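PDB 4D53: BB0689 from Borrelia burgdorferi, which is an outer surface lipoprotein of the bacterial CAP superfamily whose precise biochemical role is not established. Local coordinates for residues Asp111-Tyr116 with Phe127-Gly132; Leu77-Leu82 with Asn107-Lys112; Asp35-Lys40 with Lys70-Phe75; Lys10-Ile15 with Gly115-Thr120. All blocks are in the same frame, centred on the assembly; numbering follows the deposited sequence.

Contact 1 (Asp111-Tyr116 with Phe127-Gly132)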
loop_
_atom_site.group_PDB
_atom_site.type_symbol
_atom_site.label_atom_id
_atom_site.label_comp_id
_atom_site.label_asym_id
_atom_site.label_seq_id
_atom_site.Cartn_x
_atom_site.Cartn_y
_atom_site.Cartn_z
ATOM N N ASP A 111 -7.724 10.434 -4.170
ATOM C CA ASP A 111 -7.682 10.267 -5.588
ATOM C C ASP A 111 -6.435 9.643 -6.133
ATOM O O ASP A 111 -6.341 9.386 -7.332
ATOM C CB ASP A 111 -8.009 11.582 -6.368
ATOM C CG ASP A 111 -7.083 12.722 -6.051
ATOM O OD1 ASP A 111 -6.217 12.615 -5.183
ATOM O OD2 ASP A 111 -7.256 13.775 -6.692
ATOM N N LYS A 112 -5.464 9.389 -5.264
ATOM C CA LYS A 112 -4.177 8.813 -5.664
ATOM C C LYS A 112 -3.926 7.507 -4.858
ATOM O O LYS A 112 -4.297 7.427 -3.722
ATOM C CB LYS A 112 -3.043 9.783 -5.314
ATOM C CG LYS A 112 -3.178 11.165 -5.983
ATOM C CD LYS A 112 -3.197 11.122 -7.482
ATOM C CE LYS A 112 -3.475 12.517 -8.089
ATOM N NZ LYS A 112 -3.240 12.346 -9.530
ATOM N N ILE A 113 -3.213 6.582 -5.479
ATOM C CA ILE A 113 -2.772 5.333 -4.867
ATOM C C ILE A 113 -1.296 5.094 -5.223
ATOM O O ILE A 113 -0.809 5.434 -6.338
ATOM C CB ILE A 113 -3.630 4.141 -5.349
ATOM C CG1 ILE A 113 -3.416 2.879 -4.534
ATOM C CG2 ILE A 113 -3.476 3.848 -6.824
ATOM C CD1 ILE A 113 -4.339 1.741 -4.913
ATOM N N GLY A 114 -0.600 4.426 -4.314
ATOM C CA GLY A 114 0.710 3.950 -4.629
ATOM C C GLY A 114 1.120 2.850 -3.653
ATOM O O GLY A 114 0.888 2.965 -2.457
ATOM N N GLY A 115 1.697 1.795 -4.176
ATOM C CA GLY A 115 2.113 0.685 -3.305
ATOM C C GLY A 115 3.330 -0.016 -3.727
ATOM O O GLY A 115 3.961 0.292 -4.805
ATOM N N TYR A 116 3.682 -1.008 -2.952
ATOM C CA TYR A 116 4.920 -1.781 -3.191
ATOM C C TYR A 116 4.759 -3.150 -2.549
ATOM O O TYR A 116 4.132 -3.273 -1.458
ATOM C CB TYR A 116 6.159 -1.021 -2.648
ATOM C CG TYR A 116 7.481 -1.767 -2.930
ATOM C CD1 TYR A 116 8.050 -1.786 -4.240
ATOM C CD2 TYR A 116 8.096 -2.539 -1.959
ATOM C CE1 TYR A 116 9.226 -2.504 -4.521
ATOM C CE2 TYR A 116 9.279 -3.234 -2.240
ATOM C CZ TYR A 116 9.815 -3.224 -3.526
ATOM O OH TYR A 116 10.972 -3.969 -3.723
ATOM N N PHE A 127 3.145 -6.458 1.342
ATOM C CA PHE A 127 2.408 -5.322 0.734
ATOM C C PHE A 127 2.264 -4.137 1.641
ATOM O O PHE A 127 1.856 -4.243 2.855
ATOM C CB PHE A 127 1.022 -5.788 0.284
ATOM C CG PHE A 127 1.055 -6.823 -0.805
ATOM C CD1 PHE A 127 1.192 -6.450 -2.130
ATOM C CD2 PHE A 127 0.949 -8.169 -0.500
ATOM C CE1 PHE A 127 1.225 -7.402 -3.132
ATOM C CE2 PHE A 127 0.978 -9.124 -1.498
ATOM C CZ PHE A 127 1.117 -8.741 -2.816
ATOM N N VAL A 128 2.666 -3.007 0.999
ATOM C CA VAL A 128 2.274 -1.706 1.549
ATOM C C VAL A 128 1.498 -0.933 0.494
ATOM O O VAL A 128 2.075 -0.647 -0.591
ATOM C CB VAL A 128 3.470 -0.855 2.049
ATOM C CG1 VAL A 128 3.037 0.541 2.537
ATOM C CG2 VAL A 128 4.322 -1.591 3.114
ATOM N N VAL A 129 0.251 -0.523 0.802
ATOM C CA VAL A 129 -0.559 0.254 -0.180
ATOM C C VAL A 129 -1.059 1.505 0.474
ATOM O O VAL A 129 -1.643 1.463 1.531
ATOM C CB VAL A 129 -1.646 -0.571 -0.884
ATOM C CG1 VAL A 129 -2.447 0.289 -1.886
ATOM C CG2 VAL A 129 -1.088 -1.854 -1.483
ATOM N N LEU A 130 -0.757 2.658 -0.128
ATOM C CA LEU A 130 -1.116 3.953 0.357
ATOM C C LEU A 130 -2.142 4.624 -0.587
ATOM O O LEU A 130 -2.078 4.444 -1.792
ATOM C CB LEU A 130 0.118 4.873 0.389
ATOM C CG LEU A 130 1.322 4.361 1.238
ATOM C CD1 LEU A 130 2.606 5.257 1.198
ATOM C CD2 LEU A 130 0.883 4.233 2.675
ATOM N N PHE A 131 -3.003 5.398 0.040
ATOM C CA PHE A 131 -4.026 6.179 -0.616
ATOM C C PHE A 131 -3.885 7.607 -0.133
ATOM O O PHE A 131 -3.580 7.883 1.069
ATOM C CB PHE A 131 -5.454 5.688 -0.271
ATOM C CG PHE A 131 -5.720 4.245 -0.584
ATOM C CD1 PHE A 131 -5.267 3.260 0.260
ATOM C CD2 PHE A 131 -6.418 3.875 -1.691
ATOM C CE1 PHE A 131 -5.454 1.932 -0.048
ATOM C CE2 PHE A 131 -6.671 2.564 -1.992
ATOM C CZ PHE A 131 -6.153 1.559 -1.184
ATOM N N GLY A 132 -4.106 8.572 -1.058
ATOM C CA GLY A 132 -3.941 9.955 -0.662
ATOM C C GLY A 132 -4.718 10.985 -1.508
ATOM O O GLY A 132 -5.109 10.710 -2.617
#
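Seven backbone hydrogen bonds join Asp111-Tyr116 to strand 127-132, in two neighbouring antiparallel strands of the CAP-domain sheet that form a beta hairpin. The straightest runs from Val128 N to Tyr116 O, with an N-H...O angle of 175° and the donor nearly along the C=O axis. Gly114 and Leu130 exchange a reciprocal pair, each N to O distance 2.9 Å. At the start of the hairpin a classic beta bulge sets Asp111 and Lys112 opposite the single residue Gly132: Gly132 O accepts from Lys112 N at 3.0 Å, nearly along its C=O axis, and from Asp111 N at 3.1 Å, from above the carbonyl plane. Between the bonded pairs, Ile113 CA and Phe131 CA donate weak C-H...O contacts to Leu130 O and Lys112 O. At Gly115, whose CA lies 3.0 Å from Val128 O, the strands come very close. Ile113 carries the packing: with CG1 anti to the backbone N (chi1 -168°), its CG1 meets Val129 CG1 at 3.8 Å, while CD1 reaches Phe131 CE2 beside it. Leu16 and Tyr17 of helix 10-26 cover the Ile113 and Val129 face. Helix 36-52 packs through Val41 and Ala46 on Leu130 and Val128, and strand 75-84 flanks 127-132.

Contact 2 (Leu77-Leu82 with Asn107-Lys112)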
loop_
_atom_site.group_PDB
_atom_site.type_symbol
_atom_site.label_atom_id
_atom_site.label_comp_id
_atom_site.label_asym_id
_atom_site.label_seq_id
_atom_site.Cartn_x
_atom_site.Cartn_y
_atom_site.Cartn_z
ATOM N N LEU A 77 -4.875 14.196 3.217
ATOM C CA LEU A 77 -5.667 13.072 3.695
ATOM C C LEU A 77 -5.007 11.819 3.190
ATOM O O LEU A 77 -4.706 11.768 2.012
ATOM C CB LEU A 77 -7.028 13.135 3.105
ATOM C CG LEU A 77 -8.055 12.460 3.989
ATOM C CD1 LEU A 77 -9.350 13.301 3.879
ATOM C CD2 LEU A 77 -8.161 10.998 3.567
ATOM N N THR A 78 -4.825 10.812 4.064
ATOM C CA THR A 78 -4.159 9.574 3.649
ATOM C C THR A 78 -4.656 8.306 4.362
ATOM O O THR A 78 -5.190 8.399 5.493
ATOM C CB THR A 78 -2.674 9.712 3.868
ATOM O OG1 THR A 78 -2.025 8.627 3.185
ATOM C CG2 THR A 78 -2.354 9.678 5.370
ATOM N N ARG A 79 -4.523 7.136 3.700
ATOM C CA ARG A 79 -4.766 5.822 4.360
ATOM C C ARG A 79 -3.672 4.851 3.968
ATOM O O ARG A 79 -3.119 4.975 2.856
ATOM C CB ARG A 79 -6.021 5.178 3.906
ATOM C CG ARG A 79 -7.226 6.023 4.279
ATOM C CD ARG A 79 -8.280 5.784 3.280
ATOM N NE ARG A 79 -9.446 6.641 3.518
ATOM C CZ ARG A 79 -10.289 6.445 4.507
ATOM N NH1 ARG A 79 -10.078 5.454 5.365
ATOM N NH2 ARG A 79 -11.379 7.187 4.607
ATOM N N GLU A 80 -3.474 3.846 4.821
ATOM C CA GLU A 80 -2.412 2.841 4.606
ATOM C C GLU A 80 -2.967 1.481 4.915
ATOM O O GLU A 80 -3.615 1.301 5.989
ATOM C CB GLU A 80 -1.244 3.132 5.525
ATOM C CG GLU A 80 -0.167 2.037 5.460
ATOM C CD GLU A 80 1.044 2.403 6.320
ATOM O OE1 GLU A 80 1.026 2.114 7.556
ATOM O OE2 GLU A 80 2.014 2.962 5.736
ATOM N N ILE A 81 -2.738 0.501 4.036
ATOM C CA ILE A 81 -3.017 -0.881 4.330
ATOM C C ILE A 81 -1.747 -1.728 4.155
ATOM O O ILE A 81 -1.000 -1.493 3.191
ATOM C CB ILE A 81 -4.193 -1.465 3.493
ATOM C CG1 ILE A 81 -3.956 -1.320 2.013
ATOM C CG2 ILE A 81 -5.554 -0.706 3.812
ATOM C CD1 ILE A 81 -4.989 -1.887 1.026
ATOM N N LEU A 82 -1.593 -2.739 5.024
ATOM C CA LEU A 82 -0.505 -3.648 5.006
ATOM C C LEU A 82 -0.957 -5.032 4.876
ATOM O O LEU A 82 -2.072 -5.372 5.318
ATOM C CB LEU A 82 0.298 -3.464 6.321
ATOM C CG LEU A 82 0.627 -2.039 6.731
ATOM C CD1 LEU A 82 1.214 -1.977 8.116
ATOM C CD2 LEU A 82 1.655 -1.421 5.748
ATOM N N ASN A 107 -12.693 3.536 -0.237
ATOM C CA ASN A 107 -12.795 4.933 0.179
ATOM C C ASN A 107 -13.101 5.888 -1.014
ATOM O O ASN A 107 -12.702 5.643 -2.147
ATOM C CB ASN A 107 -11.622 5.368 0.995
ATOM C CG ASN A 107 -10.463 5.834 0.170
ATOM O OD1 ASN A 107 -9.558 5.077 -0.273
ATOM N ND2 ASN A 107 -10.552 7.105 -0.172
ATOM N N THR A 108 -13.804 6.972 -0.697
ATOM C CA THR A 108 -14.080 8.052 -1.683
ATOM C C THR A 108 -13.360 9.308 -1.348
ATOM O O THR A 108 -13.612 10.323 -1.984
ATOM C CB THR A 108 -15.597 8.439 -1.703
ATOM O OG1 THR A 108 -16.029 8.839 -0.402
ATOM C CG2 THR A 108 -16.350 7.365 -2.188
ATOM N N ASP A 109 -12.462 9.283 -0.366
ATOM C CA ASP A 109 -11.789 10.437 0.125
ATOM C C ASP A 109 -10.503 10.751 -0.648
ATOM O O ASP A 109 -9.913 11.771 -0.371
ATOM C CB ASP A 109 -11.279 10.296 1.551
ATOM C CG ASP A 109 -12.315 10.163 2.581
ATOM O OD1 ASP A 109 -13.538 10.382 2.276
ATOM O OD2 ASP A 109 -11.815 9.797 3.708
ATOM N N THR A 110 -9.954 9.796 -1.401
ATOM C CA THR A 110 -8.558 9.912 -1.902
ATOM C C THR A 110 -8.666 9.833 -3.413
ATOM O O THR A 110 -9.606 9.233 -3.909
ATOM C CB THR A 110 -7.614 8.791 -1.346
ATOM O OG1 THR A 110 -8.177 7.522 -1.715
ATOM C CG2 THR A 110 -7.409 8.912 0.132
ATOM N N ASP A 111 -7.724 10.434 -4.170
ATOM C CA ASP A 111 -7.682 10.267 -5.588
ATOM C C ASP A 111 -6.435 9.643 -6.133
ATOM O O ASP A 111 -6.341 9.386 -7.332
ATOM C CB ASP A 111 -8.009 11.582 -6.368
ATOM C CG ASP A 111 -7.083 12.722 -6.051
ATOM O OD1 ASP A 111 -6.217 12.615 -5.183
ATOM O OD2 ASP A 111 -7.256 13.775 -6.692
ATOM N N LYS A 112 -5.464 9.389 -5.264
ATOM C CA LYS A 112 -4.177 8.813 -5.664
ATOM C C LYS A 112 -3.926 7.507 -4.858
ATOM O O LYS A 112 -4.297 7.427 -3.722
ATOM C CB LYS A 112 -3.043 9.783 -5.314
ATOM C CG LYS A 112 -3.178 11.165 -5.983
ATOM C CD LYS A 112 -3.197 11.122 -7.482
ATOM C CE LYS A 112 -3.475 12.517 -8.089
ATOM N NZ LYS A 112 -3.240 12.346 -9.530
#
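Arg79 lays one face of its guanidinium over Asn107, with NE 3.6 Å from Asn107 CB, and turns its edge to Asp109. The side chains of Arg79 and Asn107 meet tip to tip, their flat groups inclined by 28°. The chain of Arg79 is extended from CG to NE, which carries the head group from the strand across to the loop. There NH2 donates to Asp109 OD2 at 2.8 Å in a salt bridge. The carboxylate oxygen lies near the guanidinium plane, yet the donor approaches it from well above the carboxylate plane, and the N-H...O angle of 143° is bent. NH1 of the same head group makes a second salt bridge, to Glu103 of helix 99-105, so two acidic groups share its charge. Arg79 NE, in contrast, is buried here without a partner in the model. Beside the ion pair, the Leu77 side chain crosses that of Asp109 at about a right angle, with CD2 3.8 Å from Asp109 CB and 4.1 Å from Thr110 CG2. The contact thus fastens edge strand 75-84 of the CAP sheet to the loop that leads from helix 99-105 into strand 112-119. Strand 125-134 lies next to 75-84, and its Phe131 packs on Asn107 and Thr110 of the loop.

Contact 3 (Asp35-Lys40 with Lys70-Phe75)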
loop_
_atom_site.group_PDB
_atom_site.type_symbol
_atom_site.label_atom_id
_atom_site.label_comp_id
_atom_site.label_asym_id
_atom_site.label_seq_id
_atom_site.Cartn_x
_atom_site.Cartn_y
_atom_site.Cartn_z
ATOM N N ASP A 35 0.476 7.185 -8.082
ATOM C CA ASP A 35 1.255 8.379 -7.769
ATOM C C ASP A 35 2.684 7.983 -7.387
ATOM O O ASP A 35 2.895 7.112 -6.484
ATOM C CB ASP A 35 0.599 9.123 -6.627
ATOM C CG ASP A 35 1.361 10.391 -6.235
ATOM O OD1 ASP A 35 1.097 11.414 -6.862
ATOM O OD2 ASP A 35 2.198 10.377 -5.290
ATOM N N ASP A 36 3.681 8.586 -8.053
ATOM C CA ASP A 36 5.081 8.309 -7.758
ATOM C C ASP A 36 5.511 8.559 -6.351
ATOM O O ASP A 36 6.353 7.817 -5.832
ATOM C CB ASP A 36 6.015 9.170 -8.660
ATOM C CG ASP A 36 5.911 8.816 -10.112
ATOM O OD1 ASP A 36 5.622 7.660 -10.440
ATOM O OD2 ASP A 36 6.132 9.727 -10.943
ATOM N N THR A 37 5.072 9.615 -5.728
ATOM C CA THR A 37 5.462 9.855 -4.363
ATOM C C THR A 37 4.935 8.759 -3.435
ATOM O O THR A 37 5.651 8.329 -2.524
ATOM C CB THR A 37 5.017 11.221 -3.880
ATOM O OG1 THR A 37 5.602 12.199 -4.731
ATOM C CG2 THR A 37 5.450 11.552 -2.529
ATOM N N LEU A 38 3.666 8.381 -3.598
ATOM C CA LEU A 38 3.088 7.308 -2.743
ATOM C C LEU A 38 3.842 6.018 -3.004
ATOM O O LEU A 38 4.110 5.278 -2.057
ATOM C CB LEU A 38 1.589 7.111 -2.958
ATOM C CG LEU A 38 0.721 8.283 -2.509
ATOM C CD1 LEU A 38 -0.758 7.929 -2.697
ATOM C CD2 LEU A 38 0.962 8.698 -1.076
ATOM N N GLU A 39 4.185 5.712 -4.249
ATOM C CA GLU A 39 4.932 4.497 -4.526
ATOM C C GLU A 39 6.314 4.491 -3.817
ATOM O O GLU A 39 6.750 3.467 -3.296
ATOM C CB GLU A 39 5.143 4.267 -6.021
ATOM C CG GLU A 39 3.894 3.720 -6.715
ATOM C CD GLU A 39 4.165 3.176 -8.080
ATOM O OE1 GLU A 39 5.007 3.777 -8.753
ATOM O OE2 GLU A 39 3.525 2.225 -8.554
ATOM N N LYS A 40 6.957 5.658 -3.786
ATOM C CA LYS A 40 8.296 5.770 -3.155
ATOM C C LYS A 40 8.174 5.600 -1.626
ATOM O O LYS A 40 8.948 4.854 -1.033
ATOM C CB LYS A 40 8.932 7.124 -3.473
ATOM C CG LYS A 40 10.352 7.316 -2.908
ATOM C CD LYS A 40 10.808 8.753 -2.677
ATOM C CE LYS A 40 10.599 9.636 -3.890
ATOM N NZ LYS A 40 10.761 11.079 -3.498
ATOM N N LYS A 70 7.196 13.609 4.534
ATOM C CA LYS A 70 8.630 13.731 4.350
ATOM C C LYS A 70 9.013 14.065 2.921
ATOM O O LYS A 70 10.040 14.672 2.691
ATOM C CB LYS A 70 9.324 12.438 4.792
ATOM C CG LYS A 70 10.686 12.180 4.191
ATOM C CD LYS A 70 11.385 11.018 4.901
ATOM C CE LYS A 70 12.797 10.776 4.377
ATOM N NZ LYS A 70 13.341 9.521 4.981
ATOM N N TYR A 71 8.208 13.639 1.954
ATOM C CA TYR A 71 8.445 13.957 0.584
ATOM C C TYR A 71 7.472 14.928 0.019
ATOM O O TYR A 71 7.813 15.559 -0.983
ATOM C CB TYR A 71 8.381 12.720 -0.248
ATOM C CG TYR A 71 9.478 11.804 0.100
ATOM C CD1 TYR A 71 10.801 12.158 -0.181
ATOM C CD2 TYR A 71 9.237 10.606 0.762
ATOM C CE1 TYR A 71 11.845 11.331 0.157
ATOM C CE2 TYR A 71 10.280 9.746 1.073
ATOM C CZ TYR A 71 11.584 10.119 0.770
ATOM O OH TYR A 71 12.654 9.331 1.114
ATOM N N ASP A 72 6.266 15.046 0.583
ATOM C CA ASP A 72 5.273 15.903 -0.045
ATOM C C ASP A 72 4.198 16.287 0.897
ATOM O O ASP A 72 3.306 15.528 1.246
ATOM C CB ASP A 72 4.731 15.251 -1.336
ATOM C CG ASP A 72 3.796 16.170 -2.115
ATOM O OD1 ASP A 72 3.292 17.175 -1.544
ATOM O OD2 ASP A 72 3.486 15.824 -3.270
ATOM N N GLN A 73 4.245 17.543 1.301
ATOM C CA GLN A 73 3.449 18.005 2.412
ATOM C C GLN A 73 2.065 18.369 1.946
ATOM O O GLN A 73 1.197 18.584 2.760
ATOM C CB GLN A 73 4.137 19.216 3.019
ATOM C CG GLN A 73 4.468 19.091 4.477
ATOM C CD GLN A 73 5.315 20.264 4.874
ATOM O OE1 GLN A 73 6.516 20.269 4.641
ATOM N NE2 GLN A 73 4.681 21.304 5.410
ATOM N N SER A 74 1.848 18.379 0.630
ATOM C CA SER A 74 0.542 18.757 0.090
ATOM C C SER A 74 -0.583 17.728 0.315
ATOM O O SER A 74 -1.758 18.078 0.253
ATOM C CB SER A 74 0.640 19.128 -1.391
ATOM O OG SER A 74 1.107 18.053 -2.195
ATOM N N PHE A 75 -0.241 16.473 0.627
ATOM C CA PHE A 75 -1.252 15.481 1.004
ATOM C C PHE A 75 -1.896 15.864 2.321
ATOM O O PHE A 75 -1.255 16.039 3.314
ATOM C CB PHE A 75 -0.647 14.057 1.102
ATOM C CG PHE A 75 -0.308 13.434 -0.220
ATOM C CD1 PHE A 75 -1.265 12.743 -0.920
ATOM C CD2 PHE A 75 0.967 13.510 -0.741
ATOM C CE1 PHE A 75 -0.984 12.169 -2.141
ATOM C CE2 PHE A 75 1.290 12.914 -1.954
ATOM C CZ PHE A 75 0.318 12.216 -2.641
#
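Lys40 lies across one face of the Tyr71 ring in a cation-pi contact, part of the packing of the N-terminal turn of helix 36-52 in the CAP domain against the loop 70-75. NZ stands 4.0 Å from the centroid of the Tyr71 ring, and CD of the same side chain sits over the ring centre as a CH-pi partner. The bend at chi3 (-51°) lets both atoms rest on that face; Lys70 CG covers the opposite one, so the phenol is sandwiched, and its OH is hydrogen-bonded to Glu44. Next along the interface, Thr37 CG2 touches Tyr71 CB at 3.9 Å and Asp72 CB. Deeper in, Leu38 CD2 is placed over the Phe75 ring, offset toward its rim, at 3.9 Å from Phe75 CZ. Asp35 OD2 comes to the edge of that ring, its carboxylate nearly perpendicular to it. Asp35 is itself held as the helix N-cap, OD2 accepting from Leu38 N. Behind them Arg134 makes salt bridges to both Asp35 and Asp72, which probably eases the repulsion between the two carboxylates. An Asx turn shapes the loop: Asp72 OD1 accepts from Ser74 N through its anti lone pair, and through its syn lone pair from Ser74 OG, a very short 2.4 Å away.

Contact 4 (Lys10-Ile15 with Gly115-Thr120)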
loop_
_atom_site.group_PDB
_atom_site.type_symbol
_atom_site.label_atom_id
_atom_site.label_comp_id
_atom_site.label_asym_id
_atom_site.label_seq_id
_atom_site.Cartn_x
_atom_site.Cartn_y
_atom_site.Cartn_z
ATOM N N LYS A 10 7.492 -5.569 -9.899
ATOM C CA LYS A 10 6.762 -4.568 -10.677
ATOM C C LYS A 10 5.503 -5.124 -11.282
ATOM O O LYS A 10 4.431 -4.450 -11.273
ATOM C CB LYS A 10 7.637 -3.971 -11.814
ATOM C CG LYS A 10 7.043 -2.707 -12.385
ATOM C CD LYS A 10 8.021 -2.084 -13.383
ATOM C CE LYS A 10 7.459 -0.817 -14.009
ATOM N NZ LYS A 10 8.048 -0.712 -15.379
ATOM N N GLU A 11 5.609 -6.311 -11.861
ATOM C CA GLU A 11 4.483 -6.917 -12.496
ATOM C C GLU A 11 3.370 -7.305 -11.482
ATOM O O GLU A 11 2.137 -7.130 -11.751
ATOM C CB GLU A 11 4.915 -8.115 -13.311
ATOM C CG GLU A 11 3.811 -8.729 -14.131
ATOM C CD GLU A 11 3.235 -7.773 -15.187
ATOM O OE1 GLU A 11 4.016 -7.011 -15.856
ATOM O OE2 GLU A 11 1.972 -7.769 -15.298
ATOM N N ASP A 12 3.801 -7.734 -10.305
ATOM C CA ASP A 12 2.844 -8.012 -9.223
ATOM C C ASP A 12 2.017 -6.805 -8.914
ATOM O O ASP A 12 0.789 -6.946 -8.793
ATOM C CB ASP A 12 3.600 -8.497 -7.944
ATOM C CG ASP A 12 4.392 -9.774 -8.153
ATOM O OD1 ASP A 12 4.114 -10.472 -9.149
ATOM O OD2 ASP A 12 5.129 -10.192 -7.220
ATOM N N MET A 13 2.637 -5.616 -8.774
ATOM C CA MET A 13 1.919 -4.434 -8.426
ATOM C C MET A 13 1.019 -3.992 -9.548
ATOM O O MET A 13 -0.033 -3.449 -9.282
ATOM C CB MET A 13 2.810 -3.270 -7.995
ATOM C CG MET A 13 3.489 -3.420 -6.659
ATOM S SD MET A 13 2.223 -3.603 -5.341
ATOM C CE MET A 13 1.251 -2.191 -5.656
ATOM N N LYS A 14 1.408 -4.221 -10.801
ATOM C CA LYS A 14 0.466 -3.926 -11.926
ATOM C C LYS A 14 -0.821 -4.765 -11.828
ATOM O O LYS A 14 -1.943 -4.236 -12.030
ATOM C CB LYS A 14 1.258 -4.171 -13.247
ATOM C CG LYS A 14 0.587 -4.092 -14.601
ATOM C CD LYS A 14 1.729 -4.261 -15.679
ATOM C CE LYS A 14 1.525 -3.377 -16.912
ATOM N NZ LYS A 14 0.161 -3.577 -17.505
ATOM N N ILE A 15 -0.690 -6.027 -11.450
ATOM C CA ILE A 15 -1.833 -6.903 -11.234
ATOM C C ILE A 15 -2.686 -6.359 -10.090
ATOM O O ILE A 15 -3.945 -6.288 -10.176
ATOM C CB ILE A 15 -1.385 -8.353 -11.100
ATOM C CG1 ILE A 15 -0.891 -8.904 -12.445
ATOM C CG2 ILE A 15 -2.466 -9.312 -10.530
ATOM C CD1 ILE A 15 -0.024 -10.139 -12.239
ATOM N N GLY A 115 1.697 1.795 -4.176
ATOM C CA GLY A 115 2.113 0.685 -3.305
ATOM C C GLY A 115 3.330 -0.016 -3.727
ATOM O O GLY A 115 3.961 0.292 -4.805
ATOM N N TYR A 116 3.682 -1.008 -2.952
ATOM C CA TYR A 116 4.920 -1.781 -3.191
ATOM C C TYR A 116 4.759 -3.150 -2.549
ATOM O O TYR A 116 4.132 -3.273 -1.458
ATOM C CB TYR A 116 6.159 -1.021 -2.648
ATOM C CG TYR A 116 7.481 -1.767 -2.930
ATOM C CD1 TYR A 116 8.050 -1.786 -4.240
ATOM C CD2 TYR A 116 8.096 -2.539 -1.959
ATOM C CE1 TYR A 116 9.226 -2.504 -4.521
ATOM C CE2 TYR A 116 9.279 -3.234 -2.240
ATOM C CZ TYR A 116 9.815 -3.224 -3.526
ATOM O OH TYR A 116 10.972 -3.969 -3.723
ATOM N N ARG A 117 5.313 -4.166 -3.189
ATOM C CA ARG A 117 5.428 -5.495 -2.665
ATOM C C ARG A 117 6.912 -5.814 -2.458
ATOM O O ARG A 117 7.692 -5.866 -3.404
ATOM C CB ARG A 117 4.754 -6.542 -3.515
ATOM C CG ARG A 117 4.729 -7.933 -2.896
ATOM C CD ARG A 117 4.469 -9.050 -3.875
ATOM N NE ARG A 117 4.096 -10.309 -3.229
ATOM C CZ ARG A 117 3.626 -11.407 -3.855
ATOM N NH1 ARG A 117 3.549 -11.486 -5.177
ATOM N NH2 ARG A 117 3.255 -12.486 -3.181
ATOM N N LEU A 118 7.279 -6.017 -1.207
ATOM C CA LEU A 118 8.628 -6.571 -0.831
ATOM C C LEU A 118 8.614 -8.058 -0.786
ATOM O O LEU A 118 7.814 -8.706 -0.089
ATOM C CB LEU A 118 9.087 -5.963 0.497
ATOM C CG LEU A 118 10.370 -6.626 1.017
ATOM C CD1 LEU A 118 11.543 -6.191 0.140
ATOM C CD2 LEU A 118 10.555 -6.153 2.428
ATOM N N LYS A 119 9.405 -8.698 -1.682
ATOM C CA LYS A 119 9.486 -10.140 -1.709
ATOM C C LYS A 119 10.968 -10.466 -1.785
ATOM O O LYS A 119 11.721 -9.848 -2.588
ATOM C CB LYS A 119 8.686 -10.609 -2.864
ATOM C CG LYS A 119 8.328 -12.032 -2.901
ATOM C CD LYS A 119 7.448 -12.300 -4.098
ATOM C CE LYS A 119 7.423 -13.813 -4.229
ATOM N NZ LYS A 119 6.611 -14.318 -5.359
ATOM N N THR A 120 11.448 -11.251 -0.840
ATOM C CA THR A 120 12.884 -11.434 -0.693
ATOM C C THR A 120 13.230 -12.879 -0.838
ATOM O O THR A 120 12.372 -13.741 -0.823
ATOM C CB THR A 120 13.427 -11.041 0.643
ATOM O OG1 THR A 120 12.914 -11.970 1.627
ATOM C CG2 THR A 120 13.168 -9.610 0.900
#
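The ionic part of this interface is a salt bridge between Asp12 on the first helix and Arg117 on the strand. Arg117 NH1 donates to Asp12 OD2 at 2.9 Å, but the bond is bent, with an N-H...O angle of 143°, and the donor stands far above the carboxylate plane. The two flat groups are turned 57° apart and meet through a single oxygen. CG of Arg117 is anti to the backbone N (chi1 -173°) and the chain is extended from CG to NE, which brings the head group to Asp12. Other partners hold that head group: NH2 makes a salt bridge to Asp125, and Lys119 CD lies over the centre of one guanidinium face. Asp12 OD2 also has Lys119 NZ 4.8 Å away, a second positive charge that would probably favour the ionised carboxylate.

The apolar part belongs to Met13, which is buried and bent at both chi2 and chi3. Its folded chain lies along the strand backbone: CE rests 3.6 Å from Gly115 C, and SD is 3.8 Å from Tyr116 C and equally far from Arg117 N. Gly115 offers only main chain at this point, where the methyl group packs closely. Tyr116 leaves the strand on the other side, where its side chain touches Lys43 and Ala46 of helix 36-52. Helices 10-26 and 36-52 thus enclose strand 112-119 from two sides, the alpha-beta-alpha sandwich of the CAP fold.

How the contacts relate
From the N terminus, helix 10-26 comes first, and contact 4 closes the longest loop by joining it to strand 112-119 some hundred residues later. Inside that loop lie contact 3, which brings the start of helix 36-52 to the loop before strand 75-84, and contact 2, which links that strand to the loop before strand 112-119. Contact 3 closes before contact 1 opens. Contact 1, the hairpin of 112-119 and 125-134, begins where contact 2 ends, sharing Asp111 and Lys112, and shares Gly115 and Tyr116 with contact 4. Backbone bonds tie the hairpin to its neighbours: Phe131 N to Arg79 O, and Asp35 N to Ile113 O. Contacts 2 and 4 sit about 18 Å apart, centre to centre.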